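Local coordinates for protein female germline-specific tumor suppressor gld-1 (Caenorhabditis elegans, PDB 3K6T) that binds UACUCAU elements in messenger RNAs, represses translation of glp-1, and pairs into a homodimer through its Qua1 domain, at residues E8-L13 and D36-V41; K15-L20 and N29-L34. All blocks are in the same frame, centred on the assembly; numbering follows the deposited sequence.

Contact 1 of 2, residues E8-L13 and D36-V41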
ATOM      1  N   GLU A   8     -16.229  -3.511  -2.000  1.00 29.02           N
ATOM      2  CA  GLU A   8     -16.205  -2.050  -1.984  1.00 34.03           C
ATOM      3  C   GLU A   8     -14.791  -1.507  -1.756  1.00 33.93           C
ATOM      4  O   GLU A   8     -14.368  -0.550  -2.404  1.00 33.01           O
ATOM      5  CB  GLU A   8     -17.156  -1.505  -0.911  1.00 42.68           C
ATOM      6  N   TYR A   9     -14.072  -2.113  -0.819  1.00 34.11           N
ATOM      7  CA  TYR A   9     -12.680  -1.745  -0.567  1.00 34.69           C
ATOM      8  C   TYR A   9     -11.825  -1.903  -1.827  1.00 31.52           C
ATOM      9  O   TYR A   9     -11.032  -1.019  -2.168  1.00 27.51           O
ATOM     10  CB  TYR A   9     -12.119  -2.598   0.565  1.00 30.59           C
ATOM     11  CG  TYR A   9     -10.683  -2.307   0.941  1.00 34.20           C
ATOM     12  CD1 TYR A   9     -10.259  -1.011   1.213  1.00 28.54           C
ATOM     13  CD2 TYR A   9      -9.758  -3.342   1.065  1.00 30.98           C
ATOM     14  CE1 TYR A   9      -8.948  -0.753   1.572  1.00 33.34           C
ATOM     15  CE2 TYR A   9      -8.452  -3.097   1.425  1.00 30.57           C
ATOM     16  CZ  TYR A   9      -8.046  -1.804   1.672  1.00 33.07           C
ATOM     17  OH  TYR A   9      -6.743  -1.567   2.039  1.00 33.91           O
ATOM     18  N   LEU A  10     -11.991  -3.033  -2.510  1.00 32.12           N
ATOM     19  CA  LEU A  10     -11.281  -3.304  -3.758  1.00 30.78           C
ATOM     20  C   LEU A  10     -11.565  -2.210  -4.783  1.00 28.75           C
ATOM     21  O   LEU A  10     -10.659  -1.723  -5.468  1.00 23.44           O
ATOM     22  CB  LEU A  10     -11.714  -4.664  -4.329  1.00 27.16           C
ATOM     23  CG  LEU A  10     -11.031  -5.142  -5.610  1.00 30.26           C
ATOM     24  CD1 LEU A  10      -9.516  -5.139  -5.445  1.00 33.97           C
ATOM     25  CD2 LEU A  10     -11.518  -6.533  -6.020  1.00 32.39           C
ATOM     26  N   ALA A  11     -12.840  -1.854  -4.905  1.00 30.39           N
ATOM     27  CA  ALA A  11     -13.257  -0.788  -5.801  1.00 33.90           C
ATOM     28  C   ALA A  11     -12.545   0.521  -5.465  1.00 31.44           C
ATOM     29  O   ALA A  11     -12.075   1.225  -6.355  1.00 31.46           O
ATOM     30  CB  ALA A  11     -14.767  -0.608  -5.739  1.00 38.32           C
ATOM     31  N   ASP A  12     -12.468   0.847  -4.179  1.00 32.32           N
ATOM     32  CA  ASP A  12     -11.789   2.069  -3.752  1.00 30.46           C
ATOM     33  C   ASP A  12     -10.311   2.048  -4.143  1.00 26.78           C
ATOM     34  O   ASP A  12      -9.777   3.042  -4.631  1.00 28.02           O
ATOM     35  CB  ASP A  12     -11.939   2.282  -2.241  1.00 35.70           C
ATOM     36  CG  ASP A  12     -13.340   2.740  -1.849  1.00 46.97           C
ATOM     37  OD1 ASP A  12     -14.060   3.270  -2.722  1.00 38.47           O
ATOM     38  OD2 ASP A  12     -13.718   2.573  -0.669  1.00 54.77           O
ATOM     39  N   LEU A  13      -9.654   0.910  -3.937  1.00 24.48           N
ATOM     40  CA  LEU A  13      -8.231   0.795  -4.267  1.00 24.20           C
ATOM     41  C   LEU A  13      -8.014   0.968  -5.759  1.00 26.20           C
ATOM     42  O   LEU A  13      -7.103   1.673  -6.198  1.00 24.11           O
ATOM     43  CB  LEU A  13      -7.680  -0.566  -3.831  1.00 20.06           C
ATOM     44  CG  LEU A  13      -7.747  -0.916  -2.346  1.00 22.93           C
ATOM     45  CD1 LEU A  13      -7.323  -2.364  -2.167  1.00 23.81           C
ATOM     46  CD2 LEU A  13      -6.878   0.016  -1.506  1.00 25.06           C
ATOM     47  N   ASP A  36       0.251  -4.391  -4.380  1.00 26.18           N
ATOM     48  CA  ASP A  36       0.339  -5.472  -3.397  1.00 26.23           C
ATOM     49  C   ASP A  36      -1.000  -5.630  -2.672  1.00 26.17           C
ATOM     50  O   ASP A  36      -1.461  -6.744  -2.447  1.00 24.99           O
ATOM     51  CB  ASP A  36       1.408  -5.188  -2.337  1.00 23.72           C
ATOM     52  CG  ASP A  36       2.839  -5.311  -2.859  1.00 37.11           C
ATOM     53  OD1 ASP A  36       3.050  -5.779  -3.993  1.00 34.59           O
ATOM     54  OD2 ASP A  36       3.765  -4.931  -2.100  1.00 36.92           O
ATOM     55  N   GLU A  37      -1.603  -4.512  -2.275  1.00 25.00           N
ATOM     56  CA  GLU A  37      -2.850  -4.541  -1.492  1.00 24.05           C
ATOM     57  C   GLU A  37      -4.026  -5.024  -2.350  1.00 23.40           C
ATOM     58  O   GLU A  37      -4.886  -5.765  -1.888  1.00 24.75           O
ATOM     59  CB  GLU A  37      -3.148  -3.158  -0.873  1.00 22.55           C
ATOM     60  CG  GLU A  37      -4.412  -3.080  -0.016  1.00 23.75           C
ATOM     61  CD  GLU A  37      -4.301  -3.860   1.300  1.00 33.85           C
ATOM     62  OE1 GLU A  37      -3.348  -4.656   1.469  1.00 34.67           O
ATOM     63  OE2 GLU A  37      -5.169  -3.670   2.177  1.00 29.73           O
ATOM     64  N   ILE A  38      -4.050  -4.601  -3.606  1.00 26.37           N
ATOM     65  CA  ILE A  38      -5.081  -5.050  -4.535  1.00 31.69           C
ATOM     66  C   ILE A  38      -4.998  -6.568  -4.701  1.00 27.31           C
ATOM     67  O   ILE A  38      -6.013  -7.261  -4.642  1.00 23.44           O
ATOM     68  CB  ILE A  38      -4.957  -4.324  -5.888  1.00 29.91           C
ATOM     69  CG1 ILE A  38      -5.358  -2.853  -5.714  1.00 31.31           C
ATOM     70  CG2 ILE A  38      -5.810  -5.015  -6.964  1.00 31.70           C
ATOM     71  CD1 ILE A  38      -5.171  -1.996  -6.961  1.00 26.81           C
ATOM     72  N   GLY A  39      -3.776  -7.069  -4.876  1.00 26.32           N
ATOM     73  CA  GLY A  39      -3.521  -8.498  -4.973  1.00 30.07           C
ATOM     74  C   GLY A  39      -4.000  -9.269  -3.756  1.00 24.69           C
ATOM     75  O   GLY A  39      -4.677 -10.283  -3.886  1.00 27.62           O
ATOM     76  N   ARG A  40      -3.664  -8.775  -2.570  1.00 26.01           N
ATOM     77  CA  ARG A  40      -4.066  -9.426  -1.328  1.00 27.65           C
ATOM     78  C   ARG A  40      -5.590  -9.471  -1.155  1.00 30.83           C
ATOM     79  O   ARG A  40      -6.140 -10.465  -0.689  1.00 28.56           O
ATOM     80  CB  ARG A  40      -3.434  -8.728  -0.126  1.00 29.28           C
ATOM     81  CG  ARG A  40      -3.816  -9.368   1.209  1.00 31.71           C
ATOM     82  CD  ARG A  40      -3.393  -8.502   2.394  1.00 39.65           C
ATOM     83  NE  ARG A  40      -4.230  -7.311   2.547  1.00 41.68           N
ATOM     84  CZ  ARG A  40      -5.447  -7.318   3.084  1.00 47.18           C
ATOM     85  NH1 ARG A  40      -5.984  -8.454   3.516  1.00 40.29           N
ATOM     86  NH2 ARG A  40      -6.133  -6.186   3.184  1.00 52.78           N
ATOM     87  N   VAL A  41      -6.259  -8.379  -1.507  1.00 27.88           N
ATOM     88  CA  VAL A  41      -7.711  -8.299  -1.409  1.00 26.80           C
ATOM     89  C   VAL A  41      -8.408  -9.239  -2.409  1.00 24.54           C
ATOM     90  O   VAL A  41      -9.384  -9.896  -2.068  1.00 27.19           O
ATOM     91  CB  VAL A  41      -8.210  -6.852  -1.617  1.00 28.13           C
ATOM     92  CG1 VAL A  41      -9.742  -6.811  -1.660  1.00 23.45           C
ATOM     93  CG2 VAL A  41      -7.702  -5.963  -0.508  1.00 27.78           C
TER

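Contact 2 of 2, residues K15-L20 and N29-L34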
ATOM      1  N   LYS A  15      -9.965   2.492  -7.898  1.00 27.51           N
ATOM      2  CA  LYS A  15     -10.172   3.893  -8.247  1.00 30.29           C
ATOM      3  C   LYS A  15      -8.933   4.736  -7.914  1.00 30.13           C
ATOM      4  O   LYS A  15      -8.555   5.621  -8.681  1.00 27.13           O
ATOM      5  CB  LYS A  15     -11.405   4.463  -7.538  1.00 41.17           C
ATOM      6  CG  LYS A  15     -11.946   5.729  -8.179  1.00 62.44           C
ATOM      7  CD  LYS A  15     -12.780   6.558  -7.206  1.00 78.10           C
ATOM      8  CE  LYS A  15     -13.175   7.902  -7.818  1.00 84.41           C
ATOM      9  NZ  LYS A  15     -13.698   8.867  -6.803  1.00 85.90           N
ATOM     10  N   GLU A  16      -8.302   4.468  -6.770  1.00 29.61           N
ATOM     11  CA  GLU A  16      -7.108   5.228  -6.381  1.00 25.79           C
ATOM     12  C   GLU A  16      -5.957   4.935  -7.341  1.00 25.79           C
ATOM     13  O   GLU A  16      -5.189   5.830  -7.692  1.00 26.43           O
ATOM     14  CB  GLU A  16      -6.706   4.941  -4.925  1.00 24.96           C
ATOM     15  CG  GLU A  16      -7.682   5.535  -3.907  1.00 28.34           C
ATOM     16  CD  GLU A  16      -7.184   5.483  -2.473  1.00 35.10           C
ATOM     17  OE1 GLU A  16      -5.955   5.383  -2.257  1.00 35.59           O
ATOM     18  OE2 GLU A  16      -8.031   5.556  -1.557  1.00 32.49           O
ATOM     19  N   LYS A  17      -5.868   3.682  -7.782  1.00 25.66           N
ATOM     20  CA  LYS A  17      -4.851   3.261  -8.751  1.00 26.33           C
ATOM     21  C   LYS A  17      -5.007   3.997 -10.081  1.00 30.02           C
ATOM     22  O   LYS A  17      -4.020   4.388 -10.708  1.00 27.17           O
ATOM     23  CB  LYS A  17      -4.926   1.747  -8.967  1.00 26.02           C
ATOM     24  CG  LYS A  17      -3.977   1.186 -10.030  1.00 34.01           C
ATOM     25  CD  LYS A  17      -4.071  -0.342 -10.084  1.00 35.67           C
ATOM     26  CE  LYS A  17      -3.351  -0.920 -11.302  1.00 35.06           C
ATOM     27  NZ  LYS A  17      -1.898  -0.596 -11.301  1.00 32.90           N
ATOM     28  N   LYS A  18      -6.251   4.176 -10.509  1.00 28.77           N
ATOM     29  CA  LYS A  18      -6.533   4.953 -11.710  1.00 35.76           C
ATOM     30  C   LYS A  18      -6.155   6.435 -11.529  1.00 30.87           C
ATOM     31  O   LYS A  18      -5.590   7.050 -12.432  1.00 27.53           O
ATOM     32  CB  LYS A  18      -8.003   4.814 -12.096  1.00 43.05           C
ATOM     33  CG  LYS A  18      -8.289   5.065 -13.566  1.00 57.34           C
ATOM     34  CD  LYS A  18      -9.699   4.602 -13.934  1.00 63.46           C
ATOM     35  N   HIS A  19      -6.462   7.008 -10.369  1.00 27.42           N
ATOM     36  CA  HIS A  19      -6.052   8.387 -10.092  1.00 31.79           C
ATOM     37  C   HIS A  19      -4.531   8.550 -10.156  1.00 31.52           C
ATOM     38  O   HIS A  19      -4.025   9.573 -10.608  1.00 31.72           O
ATOM     39  CB  HIS A  19      -6.566   8.865  -8.730  1.00 36.36           C
ATOM     40  CG  HIS A  19      -8.058   8.950  -8.637  1.00 44.15           C
ATOM     41  ND1 HIS A  19      -8.855   9.278  -9.713  1.00 53.88           N
ATOM     42  CD2 HIS A  19      -8.896   8.781  -7.586  1.00 51.63           C
ATOM     43  CE1 HIS A  19     -10.121   9.289  -9.333  1.00 52.72           C
ATOM     44  NE2 HIS A  19     -10.173   8.992  -8.048  1.00 52.48           N
ATOM     45  N   LEU A  20      -3.804   7.535  -9.702  1.00 29.09           N
ATOM     46  CA  LEU A  20      -2.343   7.581  -9.694  1.00 25.12           C
ATOM     47  C   LEU A  20      -1.721   7.635 -11.081  1.00 26.50           C
ATOM     48  O   LEU A  20      -0.586   8.092 -11.225  1.00 26.67           O
ATOM     49  CB  LEU A  20      -1.765   6.377  -8.930  1.00 23.48           C
ATOM     50  CG  LEU A  20      -1.561   6.512  -7.424  1.00 35.16           C
ATOM     51  CD1 LEU A  20      -0.925   5.228  -6.864  1.00 37.90           C
ATOM     52  CD2 LEU A  20      -0.696   7.726  -7.094  1.00 27.73           C
ATOM     53  N   ASN A  29       6.886   3.800  -5.089  1.00 22.85           N
ATOM     54  CA  ASN A  29       6.640   2.945  -3.934  1.00 26.19           C
ATOM     55  C   ASN A  29       5.162   2.852  -3.579  1.00 29.82           C
ATOM     56  O   ASN A  29       4.664   1.783  -3.225  1.00 28.56           O
ATOM     57  CB  ASN A  29       7.473   3.394  -2.731  1.00 24.61           C
ATOM     58  CG  ASN A  29       8.941   3.068  -2.912  1.00 33.64           C
ATOM     59  OD1 ASN A  29       9.318   1.900  -2.989  1.00 34.44           O
ATOM     60  ND2 ASN A  29       9.767   4.094  -3.019  1.00 33.99           N
ATOM     61  N   VAL A  30       4.466   3.979  -3.675  1.00 23.90           N
ATOM     62  CA  VAL A  30       3.027   3.983  -3.482  1.00 25.34           C
ATOM     63  C   VAL A  30       2.357   3.027  -4.472  1.00 25.62           C
ATOM     64  O   VAL A  30       1.479   2.242  -4.096  1.00 29.00           O
ATOM     65  CB  VAL A  30       2.437   5.403  -3.617  1.00 30.32           C
ATOM     66  CG1 VAL A  30       0.949   5.333  -3.866  1.00 28.50           C
ATOM     67  CG2 VAL A  30       2.736   6.219  -2.368  1.00 29.81           C
ATOM     68  N   GLU A  31       2.780   3.072  -5.730  1.00 24.54           N
ATOM     69  CA  GLU A  31       2.181   2.196  -6.740  1.00 26.81           C
ATOM     70  C   GLU A  31       2.380   0.715  -6.401  1.00 26.18           C
ATOM     71  O   GLU A  31       1.458  -0.086  -6.541  1.00 27.40           O
ATOM     72  CB  GLU A  31       2.728   2.503  -8.138  1.00 28.93           C
ATOM     73  CG  GLU A  31       2.217   1.553  -9.227  1.00 31.88           C
ATOM     74  CD  GLU A  31       0.755   1.781  -9.575  1.00 37.50           C
ATOM     75  OE1 GLU A  31       0.241   2.898  -9.336  1.00 34.88           O
ATOM     76  OE2 GLU A  31       0.124   0.840 -10.100  1.00 45.80           O
ATOM     77  N   ARG A  32       3.584   0.357  -5.959  1.00 27.06           N
ATOM     78  CA  ARG A  32       3.876  -1.024  -5.568  1.00 28.50           C
ATOM     79  C   ARG A  32       3.045  -1.466  -4.358  1.00 27.49           C
ATOM     80  O   ARG A  32       2.482  -2.564  -4.350  1.00 27.36           O
ATOM     81  CB  ARG A  32       5.369  -1.193  -5.259  1.00 26.90           C
ATOM     82  CG  ARG A  32       5.764  -2.588  -4.819  1.00 30.90           C
ATOM     83  CD  ARG A  32       7.271  -2.688  -4.687  1.00 37.53           C
ATOM     84  NE  ARG A  32       7.788  -1.565  -3.913  1.00 38.90           N
ATOM     85  CZ  ARG A  32       7.796  -1.519  -2.587  1.00 37.81           C
ATOM     86  NH1 ARG A  32       7.335  -2.546  -1.885  1.00 41.22           N
ATOM     87  NH2 ARG A  32       8.275  -0.452  -1.960  1.00 34.16           N
ATOM     88  N   LEU A  33       2.986  -0.617  -3.331  1.00 24.92           N
ATOM     89  CA  LEU A  33       2.222  -0.925  -2.123  1.00 26.16           C
ATOM     90  C   LEU A  33       0.747  -1.127  -2.466  1.00 26.11           C
ATOM     91  O   LEU A  33       0.089  -2.030  -1.950  1.00 26.95           O
ATOM     92  CB  LEU A  33       2.389   0.188  -1.080  1.00 25.82           C
ATOM     93  CG  LEU A  33       3.813   0.357  -0.526  1.00 26.23           C
ATOM     94  CD1 LEU A  33       3.954   1.617   0.333  1.00 23.68           C
ATOM     95  CD2 LEU A  33       4.230  -0.895   0.245  1.00 26.79           C
ATOM     96  N   LEU A  34       0.244  -0.284  -3.358  1.00 20.31           N
ATOM     97  CA  LEU A  34      -1.147  -0.329  -3.770  1.00 22.41           C
ATOM     98  C   LEU A  34      -1.444  -1.587  -4.586  1.00 20.60           C
ATOM     99  O   LEU A  34      -2.455  -2.238  -4.363  1.00 25.88           O
ATOM    100  CB  LEU A  34      -1.514   0.938  -4.559  1.00 25.29           C
ATOM    101  CG  LEU A  34      -2.913   0.986  -5.187  1.00 23.77           C
ATOM    102  CD1 LEU A  34      -4.015   0.783  -4.136  1.00 23.39           C
ATOM    103  CD2 LEU A  34      -3.114   2.310  -5.938  1.00 26.40           C
TER
HETATM  104  O   HOH W   1      -1.432   3.731 -11.301  1.00 26.04           O

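Contact 1 of 2, residues E8-L13 and D36-V41
Tyr9 reaches across from helix 7-20 and gives its hydroxyl to Glu37, the Tyr9 OH to Glu37 OE2 distance being 2.6 Å. The ring meets the acid at its hydroxyl edge, with ring and carboxylate planes 81° apart, and the bond uses the anti lone pair of OE2. Tyr9 CG stands anti to the backbone N, beside the carbonyl carbon (chi1 -179°), on a CB that points toward helix 28-49. Glu37 is held from its own helix as well: Arg40 forms a side-on salt bridge of two hydrogen bonds with it, Arg40 NE to Glu37 OE1 at 3.0 Å and NH2 to OE2 at 2.9 Å. Both N-H groups point almost straight at their oxygens and lie in the guanidinium plane, but they arrive from above the plane of the carboxylate. OE2 thus accepts from two donors, and the arginine charge probably keeps the buried acid ionised. Next to this polar group the contact is aliphatic. Leu13 CD1 lies over one face of the Tyr9 ring, toward its rim, and 3.7 Å from Glu37 CG. Val41 divides its methyls, CG2 approaching Tyr9 CE2 at 3.5 Å and CG1 resting against Leu10 CB at 4.0 Å. Ile38 CG1 packs on Leu13 CB at 3.8 Å, while its CG2 faces Leu10 CD1. The helix segments run antiparallel at 157°, their axes 10.0 Å apart. Around them, His3 stacks on Tyr9, Leu45 extends the Leu10 packing along helix 28-49, and in the second subunit Arg32 NH2 hydrogen-bonds Tyr9 OH while Asn29 packs on Tyr9, which therefore serves both hairpin and dimer.

Contact 2 of 2, residues K15-L20 and N29-L34
Lys17 CG stands anti to the backbone N (chi1 176°) and the chain runs extended to CE before bending at chi4 (61°), which turns NZ to Glu31. The acid bends earlier, at chi2 (72°), which places CD, and the end of its side chain comes nearer helix 7-20. Lys17 NZ meets Glu31 OE2 at 2.8 Å, nearly in line with the C-O bond, in a salt bridge. The other oxygen, OE1, takes a hydrogen bond from a water that also donates to Lys17 O, so the carboxylate is tied to both the side chain and the backbone of one residue. Asp35 also forms a salt bridge with Lys17 NZ, and the ammonium probably offsets the closeness of the two acids. Beside the charges, Leu20 CD1 touches Val30 CG1 at 3.5 Å and Leu34 CD2 at 3.8 Å, while its chain slides past Glu31 in the opposite direction. Leu34 CD2 presses close to the Lys17 backbone, 3.4 Å from Lys17 CA, a tight fit. Glu16 turns its carboxylate to the second subunit, where OE2 and OE1 accept from the backbone N of Asn29 and Val30 there; Val30 packs on Val30 of the second subunit. This is the turn-proximal part of an antiparallel helix-turn-helix hairpin, the Qua1 homodimerization domain of STAR proteins, whose protomers stack perpendicularly through a hydrophobic interface.

Overall arrangement
Contacts 1 and 2 are successive layers of one hairpin, both formed between helix 7-20 and helix 28-49, with centres about 10 Å apart. Contact 2 lies nearer the turn joining the helices; contact 1 lies close to the centre of the chain. They join directly: Ile38 CD1 packs on Lys17 CD at 3.7 Å, carrying the aliphatic packing from one to the other, and Leu34 CD1 lies 3.8 Å from the backbone oxygen Leu13 O. Both also face the second subunit: Tyr9 OH of each chain is hydrogen-bonded to Arg32 NH2 of the other, a residue of the 29-34 segment there. Hairpin packing and dimerization therefore share residues in this Qua1 domain, whereas RNA binding involves the KH and Qua2 regions.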